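Local coordinates for alpha-catenin-like protein hmp-1 (Caenorhabditis elegans, PDB 5XA5) that binds beta-catenin, cadherin and actin filaments at cell junctions, and is required for cell migration and cell shape changes during body enclosure and elongation, at residues S181-L186 with A212-A217; D154-T159 with N177-Q182. One frame throughout, in Å; residues are numbered along the deposited sequence. Where two conformers were deposited one is given.

Contact 1: residues S181-L186 with A212-A217; sequences SQIEEL and ALRQTA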
loop_
_atom_site.group_PDB
_atom_site.type_symbol
_atom_site.label_atom_id
_atom_site.label_comp_id
_atom_site.label_asym_id
_atom_site.label_seq_id
_atom_site.Cartn_x
_atom_site.Cartn_y
_atom_site.Cartn_z
ATOM N N SER A 181 20.546 9.406 8.163
ATOM C CA SER A 181 19.130 9.695 8.383
ATOM C C SER A 181 18.256 8.976 7.369
ATOM O O SER A 181 17.204 8.450 7.736
ATOM C CB SER A 181 18.877 11.206 8.348
ATOM O OG SER A 181 19.439 11.792 9.509
ATOM N N GLN A 182 18.688 8.934 6.120
ATOM C CA GLN A 182 17.877 8.287 5.096
ATOM C C GLN A 182 17.731 6.797 5.376
ATOM O O GLN A 182 16.659 6.214 5.180
ATOM C CB GLN A 182 18.477 8.536 3.714
ATOM C CG GLN A 182 18.343 9.980 3.297
ATOM C CD GLN A 182 19.091 10.295 2.030
ATOM O OE1 GLN A 182 19.822 9.461 1.517
ATOM N NE2 GLN A 182 18.876 11.493 1.496
ATOM N N ILE A 183 18.813 6.179 5.830
ATOM C CA ILE A 183 18.776 4.745 6.120
ATOM C C ILE A 183 17.941 4.470 7.367
ATOM O O ILE A 183 17.226 3.470 7.414
ATOM C CB ILE A 183 20.189 4.188 6.283
ATOM C CG1 ILE A 183 20.863 4.143 4.910
ATOM C CG2 ILE A 183 20.167 2.795 6.895
ATOM C CD1 ILE A 183 22.281 3.635 4.920
ATOM N N GLU A 184 18.011 5.355 8.364
ATOM C CA GLU A 184 17.154 5.199 9.534
ATOM C C GLU A 184 15.665 5.270 9.174
ATOM O O GLU A 184 14.878 4.463 9.672
ATOM C CB GLU A 184 17.484 6.253 10.593
ATOM C CG GLU A 184 18.772 5.998 11.359
ATOM C CD GLU A 184 18.662 4.880 12.384
ATOM O OE1 GLU A 184 17.531 4.452 12.712
ATOM O OE2 GLU A 184 19.723 4.444 12.879
ATOM N N GLU A 185 15.302 6.222 8.314
ATOM C CA GLU A 185 13.935 6.370 7.805
ATOM C C GLU A 185 13.499 5.121 7.043
ATOM O O GLU A 185 12.404 4.591 7.246
ATOM C CB GLU A 185 13.837 7.595 6.888
ATOM C CG GLU A 185 13.270 8.855 7.502
ATOM C CD GLU A 185 13.813 10.123 6.850
ATOM O OE1 GLU A 185 14.583 10.017 5.867
ATOM O OE2 GLU A 185 13.467 11.232 7.317
ATOM N N LEU A 186 14.365 4.653 6.151
ATOM C CA LEU A 186 14.061 3.475 5.346
ATOM C C LEU A 186 13.911 2.257 6.233
ATOM O O LEU A 186 13.032 1.432 6.019
ATOM C CB LEU A 186 15.157 3.239 4.308
ATOM C CG LEU A 186 15.016 2.054 3.354
ATOM C CD1 LEU A 186 13.778 2.181 2.455
ATOM C CD2 LEU A 186 16.275 1.870 2.505
ATOM N N ALA A 212 21.629 -6.454 5.860
ATOM C CA ALA A 212 22.819 -6.273 5.023
ATOM C C ALA A 212 23.067 -4.789 4.771
ATOM O O ALA A 212 24.208 -4.330 4.826
ATOM C CB ALA A 212 22.668 -7.021 3.711
ATOM N N LEU A 213 22.008 -4.036 4.478
ATOM C CA LEU A 213 22.168 -2.598 4.320
ATOM C C LEU A 213 22.726 -1.958 5.591
ATOM O O LEU A 213 23.645 -1.138 5.515
ATOM C CB LEU A 213 20.835 -1.932 3.938
ATOM C CG LEU A 213 20.839 -0.400 3.875
ATOM C CD1 LEU A 213 21.840 0.106 2.838
ATOM C CD2 LEU A 213 19.440 0.178 3.617
ATOM N N ARG A 214 22.164 -2.297 6.754
ATOM C CA ARG A 214 22.618 -1.686 7.999
ATOM C C ARG A 214 24.080 -1.989 8.316
ATOM O O ARG A 214 24.791 -1.152 8.878
ATOM C CB ARG A 214 21.750 -2.144 9.179
ATOM C CG ARG A 214 20.314 -1.695 9.112
ATOM C CD ARG A 214 20.180 -0.231 8.744
ATOM N NE ARG A 214 20.862 0.675 9.671
ATOM C CZ ARG A 214 20.294 1.247 10.731
ATOM N NH1 ARG A 214 19.028 0.988 11.040
ATOM N NH2 ARG A 214 21.001 2.068 11.496
ATOM N N GLN A 215 24.532 -3.187 7.970
ATOM C CA GLN A 215 25.922 -3.579 8.213
ATOM C C GLN A 215 26.875 -2.963 7.199
ATOM O O GLN A 215 28.010 -2.596 7.536
ATOM C CB GLN A 215 26.049 -5.100 8.177
ATOM C CG GLN A 215 27.467 -5.603 7.941
ATOM C CD GLN A 215 27.503 -6.993 7.335
ATOM O OE1 GLN A 215 27.874 -7.165 6.173
ATOM N NE2 GLN A 215 27.112 -7.993 8.119
ATOM N N THR A 216 26.433 -2.861 5.950
ATOM C CA THR A 216 27.315 -2.429 4.870
ATOM C C THR A 216 27.530 -0.916 4.840
ATOM O O THR A 216 28.628 -0.442 4.559
ATOM C CB THR A 216 26.767 -2.885 3.501
ATOM O OG1 THR A 216 26.725 -4.316 3.469
ATOM C CG2 THR A 216 27.652 -2.388 2.383
ATOM N N ALA A 217 26.491 -0.138 5.129
ATOM C CA ALA A 217 26.665 1.302 4.962
ATOM C C ALA A 217 27.794 1.922 5.833
ATOM O O ALA A 217 28.569 2.745 5.327
ATOM C CB ALA A 217 25.331 2.027 5.193
#

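Contact 2: residues D154-T159 with N177-Q182; sequences DEVRET and NLLISQ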
loop_
_atom_site.group_PDB
_atom_site.type_symbol
_atom_site.label_atom_id
_atom_site.label_comp_id
_atom_site.label_asym_id
_atom_site.label_seq_id
_atom_site.Cartn_x
_atom_site.Cartn_y
_atom_site.Cartn_z
ATOM N N ASP A 154 15.823 4.214 -3.624
ATOM C CA ASP A 154 16.537 4.924 -4.682
ATOM C C ASP A 154 17.272 6.150 -4.147
ATOM O O ASP A 154 18.345 6.516 -4.626
ATOM C CB ASP A 154 15.564 5.381 -5.775
ATOM C CG ASP A 154 14.960 4.231 -6.554
ATOM O OD1 ASP A 154 15.561 3.137 -6.594
ATOM O OD2 ASP A 154 13.877 4.432 -7.146
ATOM N N GLU A 155 16.652 6.814 -3.178
ATOM C CA GLU A 155 17.257 7.996 -2.576
ATOM C C GLU A 155 18.527 7.591 -1.829
ATOM O O GLU A 155 19.556 8.253 -1.950
ATOM C CB GLU A 155 16.259 8.674 -1.621
ATOM C CG GLU A 155 16.765 9.964 -0.999
ATOM C CD GLU A 155 15.795 10.514 0.035
ATOM O OE1 GLU A 155 15.386 9.744 0.928
ATOM O OE2 GLU A 155 15.435 11.706 -0.051
ATOM N N VAL A 156 18.446 6.506 -1.060
ATOM C CA VAL A 156 19.624 5.970 -0.357
ATOM C C VAL A 156 20.692 5.586 -1.379
ATOM O O VAL A 156 21.877 5.883 -1.220
ATOM C CB VAL A 156 19.261 4.762 0.507
ATOM C CG1 VAL A 156 20.501 4.048 1.023
ATOM C CG2 VAL A 156 18.402 5.228 1.669
ATOM N N ARG A 157 20.273 4.945 -2.463
ATOM C CA ARG A 157 21.224 4.531 -3.494
ATOM C C ARG A 157 21.983 5.721 -4.081
ATOM O O ARG A 157 23.192 5.649 -4.292
ATOM C CB ARG A 157 20.484 3.768 -4.600
ATOM C CG ARG A 157 21.344 3.266 -5.739
ATOM C CD ARG A 157 20.452 2.664 -6.825
ATOM N NE ARG A 157 19.962 1.334 -6.437
ATOM C CZ ARG A 157 18.692 1.001 -6.241
ATOM N NH1 ARG A 157 17.712 1.891 -6.388
ATOM N NH2 ARG A 157 18.405 -0.243 -5.896
ATOM N N GLU A 158 21.279 6.824 -4.334
ATOM C CA GLU A 158 21.920 7.996 -4.928
ATOM C C GLU A 158 22.852 8.703 -3.951
ATOM O O GLU A 158 23.939 9.166 -4.324
ATOM C CB GLU A 158 20.852 8.964 -5.458
ATOM C CG GLU A 158 21.399 10.299 -5.937
ATOM C CD GLU A 158 22.443 10.171 -7.075
ATOM O OE1 GLU A 158 22.410 9.146 -7.792
ATOM O OE2 GLU A 158 23.255 11.104 -7.284
ATOM N N THR A 159 22.431 8.810 -2.702
ATOM C CA THR A 159 23.313 9.394 -1.707
ATOM C C THR A 159 24.587 8.569 -1.557
ATOM O O THR A 159 25.684 9.134 -1.508
ATOM C CB THR A 159 22.585 9.542 -0.358
ATOM O OG1 THR A 159 21.419 10.352 -0.552
ATOM C CG2 THR A 159 23.499 10.217 0.664
ATOM N N ASN A 177 26.414 11.942 6.747
ATOM C CA ASN A 177 25.397 12.491 7.656
ATOM C C ASN A 177 23.981 12.380 7.065
ATOM O O ASN A 177 23.025 12.060 7.767
ATOM C CB ASN A 177 25.712 13.945 7.994
ATOM C CG ASN A 177 26.620 14.073 9.198
ATOM O OD1 ASN A 177 26.767 13.132 9.984
ATOM N ND2 ASN A 177 27.250 15.236 9.341
ATOM N N LEU A 178 23.856 12.627 5.769
ATOM C CA LEU A 178 22.569 12.503 5.088
ATOM C C LEU A 178 22.164 11.038 5.021
ATOM O O LEU A 178 21.034 10.688 5.318
ATOM C CB LEU A 178 22.621 13.106 3.673
ATOM C CG LEU A 178 22.695 14.632 3.547
ATOM C CD1 LEU A 178 22.999 15.058 2.099
ATOM C CD2 LEU A 178 21.414 15.285 4.033
ATOM N N LEU A 179 23.103 10.180 4.650
ATOM C CA LEU A 179 22.822 8.765 4.512
ATOM C C LEU A 179 22.334 8.138 5.822
ATOM O O LEU A 179 21.453 7.287 5.808
ATOM C CB LEU A 179 24.082 8.038 4.019
ATOM C CG LEU A 179 23.861 6.670 3.407
ATOM C CD1 LEU A 179 23.053 6.774 2.116
ATOM C CD2 LEU A 179 25.191 5.955 3.132
ATOM N N ILE A 180 22.900 8.568 6.950
ATOM C CA ILE A 180 22.510 8.022 8.250
ATOM C C ILE A 180 21.026 8.194 8.423
ATOM O O ILE A 180 20.326 7.231 8.762
ATOM C CB ILE A 180 23.254 8.698 9.415
ATOM C CG1 ILE A 180 24.712 8.216 9.427
ATOM C CG2 ILE A 180 22.591 8.382 10.774
ATOM C CD1 ILE A 180 25.619 9.074 10.265
ATOM N N SER A 181 20.546 9.406 8.163
ATOM C CA SER A 181 19.130 9.695 8.383
ATOM C C SER A 181 18.256 8.976 7.369
ATOM O O SER A 181 17.204 8.450 7.736
ATOM C CB SER A 181 18.877 11.206 8.348
ATOM O OG SER A 181 19.439 11.792 9.509
ATOM N N GLN A 182 18.688 8.934 6.120
ATOM C CA GLN A 182 17.877 8.287 5.096
ATOM C C GLN A 182 17.731 6.797 5.376
ATOM O O GLN A 182 16.659 6.214 5.180
ATOM C CB GLN A 182 18.477 8.536 3.714
ATOM C CG GLN A 182 18.343 9.980 3.297
ATOM C CD GLN A 182 19.091 10.295 2.030
ATOM O OE1 GLN A 182 19.822 9.461 1.517
ATOM N NE2 GLN A 182 18.876 11.493 1.496
HETATM O O HOH W 1 18.396 13.287 -0.901
#

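Contact 1: residues S181-L186 with A212-A217
Two neighbouring helices of an up-and-down four-helix bundle, the fold of the vinculin/alpha-catenin family, meet here nearly antiparallel in the N-terminal part of a longer protein: the axes of 181-186 and 212-217 run at 167° and approach to 11.2 Å. Ile183 carries the apolar contact, touching Leu213, Arg214 and Ala217. Its long branch bridges the wide spacing, Ile183 CD1 lying 3.5 Å from Ala217 CB, tighter than usual van der Waals contact, and meeting Leu213 CD1 tip to tip at 4.1 Å. The other branch, CG2, stands anti to the backbone N and slides along the aliphatic part of Arg214, with Ile183 CG2 3.5 Å from Arg214 CD. The side chains of Leu186 and Leu213 cross at about a right angle, Leu186 CD2 lying 3.8 Å from Leu213 CD2.

Beside the apolar contact lies a salt bridge. Glu184 leaves its helix away from the partner but bends at chi2, while Arg214 folds at chi2 and chi3, so the charged ends meet next to Ile183 CG2. Arg214 NH2 donates to Glu184 OE2 at 3.0 Å; the bond is bent (139° at the hydrogen), and the donor lies 63° out of the carboxylate plane. Further out, Asp187 adds a long, weak ion pair to Arg214 NH1, and Met247 of helix 234-258 packs on Leu213. Within 212-217, Ala212 O accepts from both Thr216 N and Thr216 OG1.

Contact 2: residues D154-T159 with N177-Q182
Gln182 OE1 is the best-held polar atom across this interface, and among the two segments one group grips it: Thr159 OG1, 2.8 Å from Gln182 OE1, at hydrogen-bonding distance. Thr159 OG1 also lies 3.1 Å from Glu155 O. The torsions explain the meeting: Thr159 OG1 lies beside its own backbone N, anti to the carbonyl carbon, while Gln182 runs extended beyond CG, so the two reach each other tip to tip.

The amide's other end is held more loosely. Gln182 NE2 lies 3.5 Å from Glu155 CD, with the carboxylate and amide planes only 6° apart, a flat stack. A water joins the same pair, accepting a weak hydrogen bond from Gln182 NE2 and donating a weak one to Glu155 OE2. The strongest partner of that carboxylate is Lys152, which salt-bridges OE1 and probably offsets its charge.

Beside the polar pair the packing is apolar. Leu179 CD1 comes closest to a backbone atom, Val156 O, at 3.6 Å, and lies 3.7 Å from Thr159 CB and 3.9 Å from Val156 CG1, while Val156 CG2 slides past Gln182 CB at 3.9 Å. The segments' axes cross at -161°, 9.8 Å apart, the antiparallel pairing of consecutive helices 117-165 and 169-196 in the vinculin-family four-helix bundle. Helix 234-258 also packs on 154-159: Val156 touches Met247 and Leu251, and Arg157 NH2 forms a salt bridge with Glu255 OE1 and a hydrogen bond with Asn252 OD1.

Overall arrangement
Following the chain, helix 117-165 reaches contact 2 near its C-terminal end, and the short turn after it brings helix 169-196 back alongside; contact 2 thus closes that hairpin. The chain then passes directly into contact 1, since the two share Ser181 and Gln182, and after the next turn helix 200-229 returns to close a second hairpin. The loops follow in series, overlapping at the shared residues without nesting. Helix 169-196 therefore sits between two antiparallel partners. The contacts join in the core, where Val156 CG1 lies 3.9 Å from Ile183 CG1, and helix 234-258 touches both through Met247, completing the four-helix bundle.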